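Local coordinates for lipid-transfer protein (Thermomonospora curvata, PDB 6OK1) that is of unknown function but has the thiolase fold, with N- and C-terminal thiolase-type regions, in a four-chain assembly, at residues A7-G12 with V227-A232; A240-A245 with L385-D390; I288-L293 with T370-T375. One frame throughout, in Å; residues are numbered along the deposited sequence.

Contact 1: A7-G12 with V227-A232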
ATOM      1  N   ALA A   7      -4.881   6.488 -23.876  1.00 28.90           N
ATOM      2  CA  ALA A   7      -4.856   5.056 -24.178  1.00 28.89           C
ATOM      3  C   ALA A   7      -5.955   4.302 -23.447  1.00 29.21           C
ATOM      4  O   ALA A   7      -6.424   3.260 -23.929  1.00 27.68           O
ATOM      5  CB  ALA A   7      -3.493   4.473 -23.815  1.00 29.63           C
ATOM      6  N   ALA A   8      -6.357   4.785 -22.275  1.00 26.94           N
ATOM      7  CA  ALA A   8      -7.343   4.112 -21.451  1.00 25.52           C
ATOM      8  C   ALA A   8      -8.499   5.046 -21.148  1.00 24.58           C
ATOM      9  O   ALA A   8      -8.395   6.273 -21.263  1.00 28.89           O
ATOM     10  CB  ALA A   8      -6.727   3.643 -20.119  1.00 25.60           C
ATOM     11  N   ALA A   9      -9.607   4.453 -20.720  1.00 25.55           N
ATOM     12  CA  ALA A   9     -10.779   5.241 -20.426  1.00 23.29           C
ATOM     13  C   ALA A   9     -11.581   4.619 -19.285  1.00 26.47           C
ATOM     14  O   ALA A   9     -11.569   3.402 -19.098  1.00 25.88           O
ATOM     15  CB  ALA A   9     -11.662   5.345 -21.678  1.00 28.91           C
ATOM     16  N   ILE A  10     -12.339   5.456 -18.582  1.00 28.33           N
ATOM     17  CA  ILE A  10     -13.304   4.981 -17.595  1.00 24.68           C
ATOM     18  C   ILE A  10     -14.621   4.691 -18.296  1.00 32.76           C
ATOM     19  O   ILE A  10     -15.254   5.580 -18.882  1.00 29.41           O
ATOM     20  CB  ILE A  10     -13.505   5.986 -16.454  1.00 26.66           C
ATOM     21  CG1 ILE A  10     -12.184   6.217 -15.705  1.00 24.15           C
ATOM     22  CG2 ILE A  10     -14.586   5.458 -15.496  1.00 27.80           C
ATOM     23  CD1 ILE A  10     -12.257   7.268 -14.627  1.00 25.44           C
ATOM     24  N   ALA A  11     -15.036   3.439 -18.212  1.00 26.85           N
ATOM     25  CA  ALA A  11     -16.229   2.956 -18.870  1.00 27.50           C
ATOM     26  C   ALA A  11     -17.349   2.637 -17.907  1.00 29.33           C
ATOM     27  O   ALA A  11     -18.496   2.515 -18.342  1.00 28.82           O
ATOM     28  CB  ALA A  11     -15.908   1.695 -19.676  1.00 26.61           C
ATOM     29  N   GLY A  12     -17.038   2.485 -16.621  1.00 28.12           N
ATOM     30  CA  GLY A  12     -18.038   2.147 -15.635  1.00 25.10           C
ATOM     31  C   GLY A  12     -17.776   2.845 -14.324  1.00 26.04           C
ATOM     32  O   GLY A  12     -16.620   3.005 -13.914  1.00 26.89           O
ATOM     33  N   VAL A 227     -10.647   0.572 -18.898  1.00 24.32           N
ATOM     34  CA  VAL A 227     -10.314  -0.332 -19.993  1.00 24.55           C
ATOM     35  C   VAL A 227      -9.557   0.460 -21.052  1.00 29.65           C
ATOM     36  O   VAL A 227      -9.402   1.681 -20.950  1.00 29.53           O
ATOM     37  CB  VAL A 227     -11.577  -0.979 -20.611  1.00 24.50           C
ATOM     38  CG1 VAL A 227     -12.255  -1.862 -19.615  1.00 26.65           C
ATOM     39  CG2 VAL A 227     -12.522   0.091 -21.080  1.00 30.22           C
ATOM     40  N   SER A 228      -9.117  -0.225 -22.116  1.00 27.91           N
ATOM     41  CA  SER A 228      -8.546   0.531 -23.216  1.00 27.05           C
ATOM     42  C   SER A 228      -9.620   1.410 -23.850  1.00 27.48           C
ATOM     43  O   SER A 228     -10.817   1.104 -23.818  1.00 32.69           O
ATOM     44  CB  SER A 228      -7.944  -0.402 -24.271  1.00 31.00           C
ATOM     45  OG  SER A 228      -8.979  -1.072 -24.965  1.00 30.76           O
ATOM     46  N   THR A 229      -9.185   2.515 -24.448  1.00 32.30           N
ATOM     47  CA  THR A 229     -10.135   3.370 -25.141  1.00 28.69           C
ATOM     48  C   THR A 229     -10.836   2.610 -26.272  1.00 34.17           C
ATOM     49  O   THR A 229     -12.046   2.771 -26.468  1.00 31.08           O
ATOM     50  CB  THR A 229      -9.418   4.630 -25.643  1.00 34.74           C
ATOM     51  OG1 THR A 229      -8.984   5.406 -24.507  1.00 32.24           O
ATOM     52  CG2 THR A 229     -10.335   5.484 -26.480  1.00 33.61           C
ATOM     53  N   GLU A 230     -10.108   1.743 -26.988  1.00 34.91           N
ATOM     54  CA  GLU A 230     -10.723   0.932 -28.046  1.00 31.89           C
ATOM     55  C   GLU A 230     -11.829   0.051 -27.476  1.00 41.24           C
ATOM     56  O   GLU A 230     -12.938  -0.012 -28.028  1.00 35.77           O
ATOM     57  CB  GLU A 230      -9.666   0.077 -28.765  1.00 31.63           C
ATOM     58  CG  GLU A 230      -8.648   0.851 -29.585  1.00136.50           C
ATOM     59  CD  GLU A 230      -7.644   1.603 -28.736  1.00168.90           C
ATOM     60  OE1 GLU A 230      -7.561   1.334 -27.519  1.00134.54           O
ATOM     61  OE2 GLU A 230      -6.937   2.465 -29.291  1.00 84.14           O
ATOM     62  N   ARG A 231     -11.552  -0.621 -26.350  1.00 34.13           N
ATOM     63  CA  ARG A 231     -12.573  -1.432 -25.695  0.50 21.64           C
ATOM     64  C   ARG A 231     -13.748  -0.591 -25.231  1.00 32.16           C
ATOM     65  O   ARG A 231     -14.913  -0.981 -25.396  1.00 35.54           O
ATOM     66  CB  ARG A 231     -11.947  -2.173 -24.509  0.50 27.59           C
ATOM     67  CG  ARG A 231     -12.779  -3.297 -23.904  0.50 59.81           C
ATOM     68  CD  ARG A 231     -12.059  -4.643 -24.033  0.50122.99           C
ATOM     69  NE  ARG A 231     -12.547  -5.658 -23.100  0.50 74.15           N
ATOM     70  CZ  ARG A 231     -13.779  -6.156 -23.117  0.50 69.26           C
ATOM     71  NH1 ARG A 231     -14.660  -5.711 -23.995  0.50 31.84           N
ATOM     72  NH2 ARG A 231     -14.144  -7.082 -22.246  0.50 48.46           N
ATOM     73  N   ALA A 232     -13.473   0.576 -24.630  1.00 30.10           N
ATOM     74  CA  ALA A 232     -14.546   1.410 -24.109  1.00 28.42           C
ATOM     75  C   ALA A 232     -15.526   1.802 -25.207  1.00 34.85           C
ATOM     76  O   ALA A 232     -16.721   1.952 -24.946  1.00 32.24           O
ATOM     77  CB  ALA A 232     -13.961   2.662 -23.442  1.00 27.72           C
TER
HETATM   78  O   HOH W   1      -5.324   1.935 -25.922  1.00 42.92           O
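Ala9 and Val227 form an antiparallel hydrogen-bonded pair, with Ala9 N to Val227 O at 2.8 Å and Val227 N to Ala9 O at 3.0 Å. Ala8 and Ser228 follow as the non-hydrogen-bonded pair, their CA atoms 4.2 Å apart. Beyond them the 227-232 segment turns into helix 229-232, yet the first helical residue still bonds to the other segment: Thr229 N reaches Ala7 O at 2.9 Å, coming from 37° above the carbonyl plane. A water also donates to Ala7 O and links it to OE1 of the poorly ordered Glu230.

Ser228 and Thr229 add direct side-chain bonds. Ser228 is the N-cap; with chi1 at 71° its OG lies between the backbone N and the carbonyl carbon, and it accepts from Arg231 N at 3.0 Å, a capping bond that gives this N-H of the first turn an acceptor. Thr229 OG1 is hydrogen-bonded to Gly6 O, just before the strand.

The apolar part is made of small groups. Between the strands, Ala11 CB rests against Val227 CG2 at 4.0 Å. The helix reaches strand 8-15 through Ala232 CB, which meets Ala9 CB at 3.9 Å and Ala11 CB at 4.3 Å.

Farther along, Ala11 and Gly12 both face Val225 in a classic beta bulge. Helix 86-98 packs against Ala7, Ala8 and Ser228, and helix 348-359 against Ile10. In the sheet, strand 8-15 lies between strands 219-228 and 240-248.

Contact 2: A240-A245 with L385-D390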
ATOM      1  N   ALA A 240     -14.961   7.964 -21.012  1.00 30.10           N
ATOM      2  CA  ALA A 240     -14.332   9.105 -20.368  1.00 31.91           C
ATOM      3  C   ALA A 240     -12.835   8.845 -20.497  1.00 31.80           C
ATOM      4  O   ALA A 240     -12.261   8.085 -19.726  1.00 26.55           O
ATOM      5  CB  ALA A 240     -14.779   9.242 -18.915  1.00 30.26           C
ATOM      6  N   LEU A 241     -12.214   9.414 -21.525  1.00 25.09           N
ATOM      7  CA  LEU A 241     -10.835   9.069 -21.806  1.00 23.91           C
ATOM      8  C   LEU A 241      -9.933   9.683 -20.755  1.00 25.45           C
ATOM      9  O   LEU A 241     -10.146  10.818 -20.316  1.00 29.68           O
ATOM     10  CB  LEU A 241     -10.420   9.582 -23.186  1.00 27.71           C
ATOM     11  CG  LEU A 241     -10.664   8.631 -24.366  1.00 34.51           C
ATOM     12  CD1 LEU A 241     -12.140   8.336 -24.540  1.00 39.38           C
ATOM     13  CD2 LEU A 241     -10.089   9.262 -25.622  1.00 33.42           C
ATOM     14  N   ILE A 242      -8.896   8.944 -20.397  1.00 28.29           N
ATOM     15  CA  ILE A 242      -7.912   9.403 -19.431  1.00 25.63           C
ATOM     16  C   ILE A 242      -6.811  10.084 -20.244  1.00 27.07           C
ATOM     17  O   ILE A 242      -5.823   9.466 -20.654  1.00 28.57           O
ATOM     18  CB  ILE A 242      -7.406   8.254 -18.563  1.00 23.93           C
ATOM     19  CG1 ILE A 242      -8.589   7.660 -17.784  1.00 25.98           C
ATOM     20  CG2 ILE A 242      -6.376   8.741 -17.601  1.00 25.63           C
ATOM     21  CD1 ILE A 242      -8.344   6.236 -17.274  1.00 24.48           C
ATOM     22  N   TRP A 243      -6.986  11.389 -20.457  1.00 26.65           N
ATOM     23  CA  TRP A 243      -6.023  12.196 -21.202  1.00 26.08           C
ATOM     24  C   TRP A 243      -4.851  12.657 -20.355  1.00 30.41           C
ATOM     25  O   TRP A 243      -3.753  12.874 -20.888  1.00 28.03           O
ATOM     26  CB  TRP A 243      -6.700  13.420 -21.797  1.00 25.99           C
ATOM     27  CG  TRP A 243      -7.407  13.076 -23.057  1.00 33.63           C
ATOM     28  CD1 TRP A 243      -8.735  13.147 -23.289  1.00 31.01           C
ATOM     29  CD2 TRP A 243      -6.811  12.548 -24.257  1.00 28.28           C
ATOM     30  NE1 TRP A 243      -9.023  12.735 -24.582  1.00 35.66           N
ATOM     31  CE2 TRP A 243      -7.856  12.356 -25.191  1.00 32.47           C
ATOM     32  CE3 TRP A 243      -5.505  12.242 -24.635  1.00 36.09           C
ATOM     33  CZ2 TRP A 243      -7.631  11.860 -26.463  1.00 45.06           C
ATOM     34  CZ3 TRP A 243      -5.281  11.753 -25.919  1.00 40.25           C
ATOM     35  CH2 TRP A 243      -6.342  11.561 -26.808  1.00 34.43           C
ATOM     36  N   GLY A 244      -5.069  12.835 -19.062  1.00 28.78           N
ATOM     37  CA  GLY A 244      -3.991  13.087 -18.139  1.00 21.78           C
ATOM     38  C   GLY A 244      -4.213  12.298 -16.870  1.00 23.76           C
ATOM     39  O   GLY A 244      -5.348  12.154 -16.399  1.00 24.72           O
ATOM     40  N   ALA A 245      -3.126  11.778 -16.329  1.00 22.35           N
ATOM     41  CA  ALA A 245      -3.158  11.063 -15.052  1.00 21.14           C
ATOM     42  C   ALA A 245      -1.783  11.200 -14.445  1.00 22.64           C
ATOM     43  O   ALA A 245      -0.801  10.788 -15.066  1.00 23.50           O
ATOM     44  CB  ALA A 245      -3.519   9.591 -15.252  1.00 22.10           C
ATOM     45  N   LEU A 385      -6.353  13.965 -12.538  1.00 22.39           N
ATOM     46  CA  LEU A 385      -6.725  13.435 -13.844  1.00 22.76           C
ATOM     47  C   LEU A 385      -7.214  14.569 -14.713  1.00 26.99           C
ATOM     48  O   LEU A 385      -7.797  15.532 -14.222  1.00 25.79           O
ATOM     49  CB  LEU A 385      -7.863  12.424 -13.782  1.00 22.94           C
ATOM     50  CG  LEU A 385      -7.620  11.206 -12.891  1.00 24.40           C
ATOM     51  CD1 LEU A 385      -8.924  10.532 -12.623  1.00 22.79           C
ATOM     52  CD2 LEU A 385      -6.609  10.261 -13.510  1.00 26.08           C
ATOM     53  N   ILE A 386      -7.050  14.408 -16.025  1.00 24.35           N
ATOM     54  CA  ILE A 386      -7.928  15.086 -16.975  1.00 23.85           C
ATOM     55  C   ILE A 386      -8.686  13.989 -17.706  1.00 29.26           C
ATOM     56  O   ILE A 386      -8.078  13.117 -18.340  1.00 26.84           O
ATOM     57  CB  ILE A 386      -7.172  16.012 -17.942  1.00 25.13           C
ATOM     58  CG1 ILE A 386      -6.548  17.188 -17.174  1.00 26.11           C
ATOM     59  CG2 ILE A 386      -8.133  16.539 -19.035  1.00 28.35           C
ATOM     60  CD1 ILE A 386      -5.582  18.065 -17.996  1.00 28.34           C
ATOM     61  N   LEU A 387     -10.008  13.999 -17.554  1.00 27.19           N
ATOM     62  CA  LEU A 387     -10.909  13.121 -18.287  1.00 25.47           C
ATOM     63  C   LEU A 387     -11.539  13.917 -19.422  1.00 29.31           C
ATOM     64  O   LEU A 387     -11.903  15.086 -19.242  1.00 30.51           O
ATOM     65  CB  LEU A 387     -12.004  12.556 -17.378  1.00 27.33           C
ATOM     66  CG  LEU A 387     -11.509  11.769 -16.168  1.00 28.13           C
ATOM     67  CD1 LEU A 387     -12.693  11.232 -15.418  1.00 28.10           C
ATOM     68  CD2 LEU A 387     -10.592  10.642 -16.595  1.00 30.57           C
ATOM     69  N   GLY A 388     -11.655  13.290 -20.592  1.00 27.86           N
ATOM     70  CA  GLY A 388     -12.129  13.995 -21.766  1.00 31.12           C
ATOM     71  C   GLY A 388     -13.031  13.165 -22.654  1.00 38.48           C
ATOM     72  O   GLY A 388     -12.989  11.932 -22.672  1.00 33.13           O
ATOM     73  N   ALA A 389     -13.866  13.880 -23.400  1.00 33.77           N
ATOM     74  CA  ALA A 389     -14.652  13.236 -24.439  1.00 44.11           C
ATOM     75  C   ALA A 389     -13.723  12.535 -25.426  1.00 38.87           C
ATOM     76  O   ALA A 389     -12.551  12.896 -25.587  1.00 46.50           O
ATOM     77  CB  ALA A 389     -15.529  14.256 -25.164  1.00 46.51           C
ATOM     78  N   ASP A 390     -14.245  11.486 -26.050  1.00 44.49           N
ATOM     79  CA  ASP A 390     -13.462  10.711 -27.001  1.00 42.03           C
ATOM     80  C   ASP A 390     -13.063  11.606 -28.167  1.00151.14           C
ATOM     81  O   ASP A 390     -13.909  12.293 -28.732  1.00 47.86           O
ATOM     82  CB  ASP A 390     -14.294   9.526 -27.494  1.00 40.22           C
ATOM     83  CG  ASP A 390     -13.475   8.500 -28.264  1.00 40.80           C
ATOM     84  OD1 ASP A 390     -12.293   8.775 -28.598  1.00 42.32           O
ATOM     85  OD2 ASP A 390     -14.026   7.400 -28.517  1.00 42.12           O
TER
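Residues 240-245 and 385-390 pair as antiparallel neighbours within the central sheet, strand 240-248 beside strand 382-388, with the segment axes 169° apart in direction. Leu241 and Gly388 form a hydrogen-bonded pair, each N at 2.9 Å from the other's O. The register then slips: Ile386 O accepts from both Trp243 N, at 2.9 Å in a bent bond (130° at H), and Gly244 N at 3.1 Å, the latter on a lone pair.

On the face of Ile242 and Leu387 these two side chains lie side by side, pointing the same way, Ile242 CG1 at 3.8 Å from Leu387 CD2; Leu385 CD2 bears on Ala245 CB at 3.6 Å. Near Gly388, Trp243 turns the edge of its indole to the backbone, CD1 at 3.8 Å from Gly388 CA, where no side chain intervenes. Leu241 CD1 lies 3.7 Å from Asp390 CA. Asp390 CG, anti to its backbone N (chi1 -168°), sits 4.0 Å from the same Leu241 CD1, while the carboxylate makes a salt bridge with Arg233.

Helices 86-98 and 348-359 pack on the Leu385 side, helix 268-281 on the Ile386 side. Trp243 and Gly244 opposite Ile386 make a classic beta bulge, set in the helix-flanked sheet of the thiolase fold.

Contact 3: I288-L293 with T370-T375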
ATOM      1  N   ILE A 288     -10.008  23.469 -20.074  1.00 30.85           N
ATOM      2  CA  ILE A 288     -10.729  22.737 -19.044  1.00 25.42           C
ATOM      3  C   ILE A 288     -12.093  23.381 -18.839  1.00 30.00           C
ATOM      4  O   ILE A 288     -12.182  24.572 -18.523  1.00 33.45           O
ATOM      5  CB  ILE A 288      -9.936  22.732 -17.731  1.00 26.60           C
ATOM      6  CG1 ILE A 288      -8.528  22.166 -17.971  1.00 31.34           C
ATOM      7  CG2 ILE A 288     -10.692  21.975 -16.650  1.00 29.20           C
ATOM      8  CD1 ILE A 288      -8.479  20.717 -18.484  1.00 30.41           C
ATOM      9  N   GLY A 289     -13.152  22.579 -18.970  1.00 29.86           N
ATOM     10  CA  GLY A 289     -14.512  23.083 -18.938  1.00 32.70           C
ATOM     11  C   GLY A 289     -15.220  22.856 -17.617  1.00 33.37           C
ATOM     12  O   GLY A 289     -16.317  23.368 -17.399  1.00 31.92           O
ATOM     13  N   ALA A 290     -14.596  22.105 -16.715  1.00 32.52           N
ATOM     14  CA  ALA A 290     -15.137  21.924 -15.376  1.00 26.93           C
ATOM     15  C   ALA A 290     -14.018  21.394 -14.489  1.00 25.97           C
ATOM     16  O   ALA A 290     -13.067  20.790 -14.986  1.00 29.17           O
ATOM     17  CB  ALA A 290     -16.318  20.955 -15.380  1.00 30.32           C
ATOM     18  N   ALA A 291     -14.150  21.605 -13.173  1.00 25.58           N
ATOM     19  CA  ALA A 291     -13.156  21.083 -12.234  1.00 25.23           C
ATOM     20  C   ALA A 291     -13.810  20.421 -11.032  1.00 25.12           C
ATOM     21  O   ALA A 291     -14.757  20.953 -10.447  1.00 26.00           O
ATOM     22  CB  ALA A 291     -12.223  22.189 -11.732  1.00 29.00           C
ATOM     23  N   ILE A 292     -13.264  19.277 -10.637  1.00 25.84           N
ATOM     24  CA  ILE A 292     -13.648  18.605  -9.406  1.00 26.17           C
ATOM     25  C   ILE A 292     -12.444  18.768  -8.482  1.00 22.10           C
ATOM     26  O   ILE A 292     -11.427  18.094  -8.671  1.00 23.66           O
ATOM     27  CB  ILE A 292     -14.000  17.132  -9.644  1.00 22.54           C
ATOM     28  CG1 ILE A 292     -15.130  16.960 -10.679  1.00 25.18           C
ATOM     29  CG2 ILE A 292     -14.329  16.438  -8.293  1.00 25.39           C
ATOM     30  CD1 ILE A 292     -16.441  17.618 -10.328  1.00 27.30           C
ATOM     31  N   LEU A 293     -12.529  19.714  -7.535  1.00 20.98           N
ATOM     32  CA  LEU A 293     -11.398  20.134  -6.713  1.00 25.79           C
ATOM     33  C   LEU A 293     -11.608  19.615  -5.298  1.00 22.83           C
ATOM     34  O   LEU A 293     -12.590  19.971  -4.633  1.00 23.80           O
ATOM     35  CB  LEU A 293     -11.230  21.657  -6.733  1.00 23.33           C
ATOM     36  CG  LEU A 293     -10.927  22.226  -8.127  1.00 23.23           C
ATOM     37  CD1 LEU A 293     -10.739  23.749  -8.017  1.00 27.09           C
ATOM     38  CD2 LEU A 293      -9.699  21.546  -8.760  1.00 26.82           C
ATOM     39  N   THR A 370     -16.127  19.171 -22.465  1.00 36.24           N
ATOM     40  CA  THR A 370     -15.193  18.322 -23.192  1.00 33.53           C
ATOM     41  C   THR A 370     -14.151  17.724 -22.260  1.00 37.06           C
ATOM     42  O   THR A 370     -13.911  16.517 -22.305  1.00 36.96           O
ATOM     43  CB  THR A 370     -14.518  19.116 -24.315  1.00 38.53           C
ATOM     44  OG1 THR A 370     -15.518  19.559 -25.236  1.00 42.12           O
ATOM     45  CG2 THR A 370     -13.529  18.268 -25.072  1.00 40.10           C
ATOM     46  N   ASN A 371     -13.517  18.561 -21.434  1.00 28.78           N
ATOM     47  CA  ASN A 371     -12.405  18.148 -20.577  1.00 27.37           C
ATOM     48  C   ASN A 371     -12.671  18.556 -19.132  1.00 30.29           C
ATOM     49  O   ASN A 371     -13.034  19.708 -18.858  1.00 32.61           O
ATOM     50  CB  ASN A 371     -11.090  18.771 -21.038  1.00 30.76           C
ATOM     51  CG  ASN A 371     -10.775  18.457 -22.489  1.00 32.94           C
ATOM     52  OD1 ASN A 371     -10.543  17.301 -22.854  1.00 34.28           O
ATOM     53  ND2 ASN A 371     -10.741  19.493 -23.321  1.00 38.09           N
ATOM     54  N   VAL A 372     -12.473  17.616 -18.210  1.00 27.32           N
ATOM     55  CA  VAL A 372     -12.705  17.834 -16.787  1.00 28.13           C
ATOM     56  C   VAL A 372     -11.423  17.528 -16.032  1.00 26.56           C
ATOM     57  O   VAL A 372     -10.841  16.453 -16.199  1.00 29.21           O
ATOM     58  CB  VAL A 372     -13.851  16.957 -16.250  1.00 28.78           C
ATOM     59  CG1 VAL A 372     -14.058  17.248 -14.748  1.00 30.66           C
ATOM     60  CG2 VAL A 372     -15.126  17.213 -17.016  1.00 33.61           C
ATOM     61  N   LEU A 373     -10.994  18.449 -15.178  1.00 23.34           N
ATOM     62  CA  LEU A 373      -9.816  18.224 -14.346  1.00 24.12           C
ATOM     63  C   LEU A 373     -10.275  17.822 -12.955  1.00 30.21           C
ATOM     64  O   LEU A 373     -11.157  18.471 -12.377  1.00 28.39           O
ATOM     65  CB  LEU A 373      -8.928  19.471 -14.293  1.00 27.81           C
ATOM     66  CG  LEU A 373      -7.519  19.241 -13.729  1.00 32.55           C
ATOM     67  CD1 LEU A 373      -6.557  20.244 -14.298  1.00 32.22           C
ATOM     68  CD2 LEU A 373      -7.474  19.336 -12.238  1.00 37.08           C
ATOM     69  N   VAL A 374      -9.696  16.738 -12.434  1.00 24.20           N
ATOM     70  CA  VAL A 374     -10.027  16.214 -11.111  1.00 24.58           C
ATOM     71  C   VAL A 374      -8.763  16.176 -10.273  1.00 25.83           C
ATOM     72  O   VAL A 374      -7.721  15.700 -10.736  1.00 25.58           O
ATOM     73  CB  VAL A 374     -10.646  14.807 -11.172  1.00 27.64           C
ATOM     74  CG1 VAL A 374     -11.077  14.386  -9.737  1.00 25.36           C
ATOM     75  CG2 VAL A 374     -11.770  14.764 -12.135  1.00 36.60           C
ATOM     76  N   THR A 375      -8.848  16.663  -9.039  1.00 23.58           N
ATOM     77  CA  THR A 375      -7.732  16.551  -8.105  1.00 22.58           C
ATOM     78  C   THR A 375      -8.043  15.587  -6.974  1.00 21.78           C
ATOM     79  O   THR A 375      -9.195  15.362  -6.612  1.00 23.80           O
ATOM     80  CB  THR A 375      -7.349  17.904  -7.487  1.00 28.89           C
ATOM     81  OG1 THR A 375      -8.456  18.441  -6.750  1.00 24.95           O
ATOM     82  CG2 THR A 375      -6.944  18.875  -8.570  1.00 26.94           C
TER
HETATM   83  O   HOH W   2     -11.469  16.269  -6.204  1.00 39.78           O
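Ile292 and Val374 lie side by side across two parallel strands, their branches pointing the same way. Val374 chi1 of -175° sets CG1 anti to the backbone N, and this methyl meets Ile292 CB at 4.0 Å. Ile292 CG1 leans back to Val372 CG1 at 4.2 Å, so the isoleucine spans two valines of the facing strand on one face of the sheet.

Ile288 meets Leu373, which is on the opposite face from Ile292. Its CG2 methyl lies 3.9 Å from Leu373 CB, the two side chains crossing at a slant, while its CD1 touches Asn371 CB with the side chains at about a right angle. ND2 of Asn371 bonds to Asp287 O, just before Ile288.

Gly289 N bonds to Asn371 O. Beyond it, Ala291-Leu373 and Ile292-Val374 are parallel pairs, held by Leu373 N to Ala290 O, Ile292 N to Leu373 O at 2.8 Å and Thr375 N to Ile292 O at 3.0 Å. Helix 348-359, lying between the two adjacent strands in sequence, packs on Ile292, Val372 and Val374: a beta-alpha-beta crossover in the C-terminal thiolase region.

At the far end Thr375 chi1 of 61° places OG1 between the backbone N and the carbonyl carbon, 3.4 Å from Leu293 CA. That hydroxyl is hydrogen-bonded to Gln304 OE1 and to Tyr294 N, while the CG2 methyl packs against Leu293 CD2 at 3.8 Å. Leu293 in turn lies against Gln304 and Leu305 of helix 301-307, and Leu373 against Leu277 and Tyr278 of helix 268-281.

All three contacts belong to one mixed sheet and follow one another across it. Centres of contacts 1 and 2 lie 10 Å apart, as do those of 2 and 3, whereas 1 and 3 are 19 Å apart and do not touch. Strand 8-15 of contact 1 pairs with strand 240-248 of contact 2, through Ala8 O to Ile242 N; strand 382-388 of contact 2 pairs with strand 371-375 of contact 3. Along the chain contact 1 closes first, and contact 3 falls between the two halves of contact 2. The sheet therefore runs unbroken from the N-terminal to the C-terminal thiolase region, and helix 348-359 packs on contacts 2 and 3 and on Ile10.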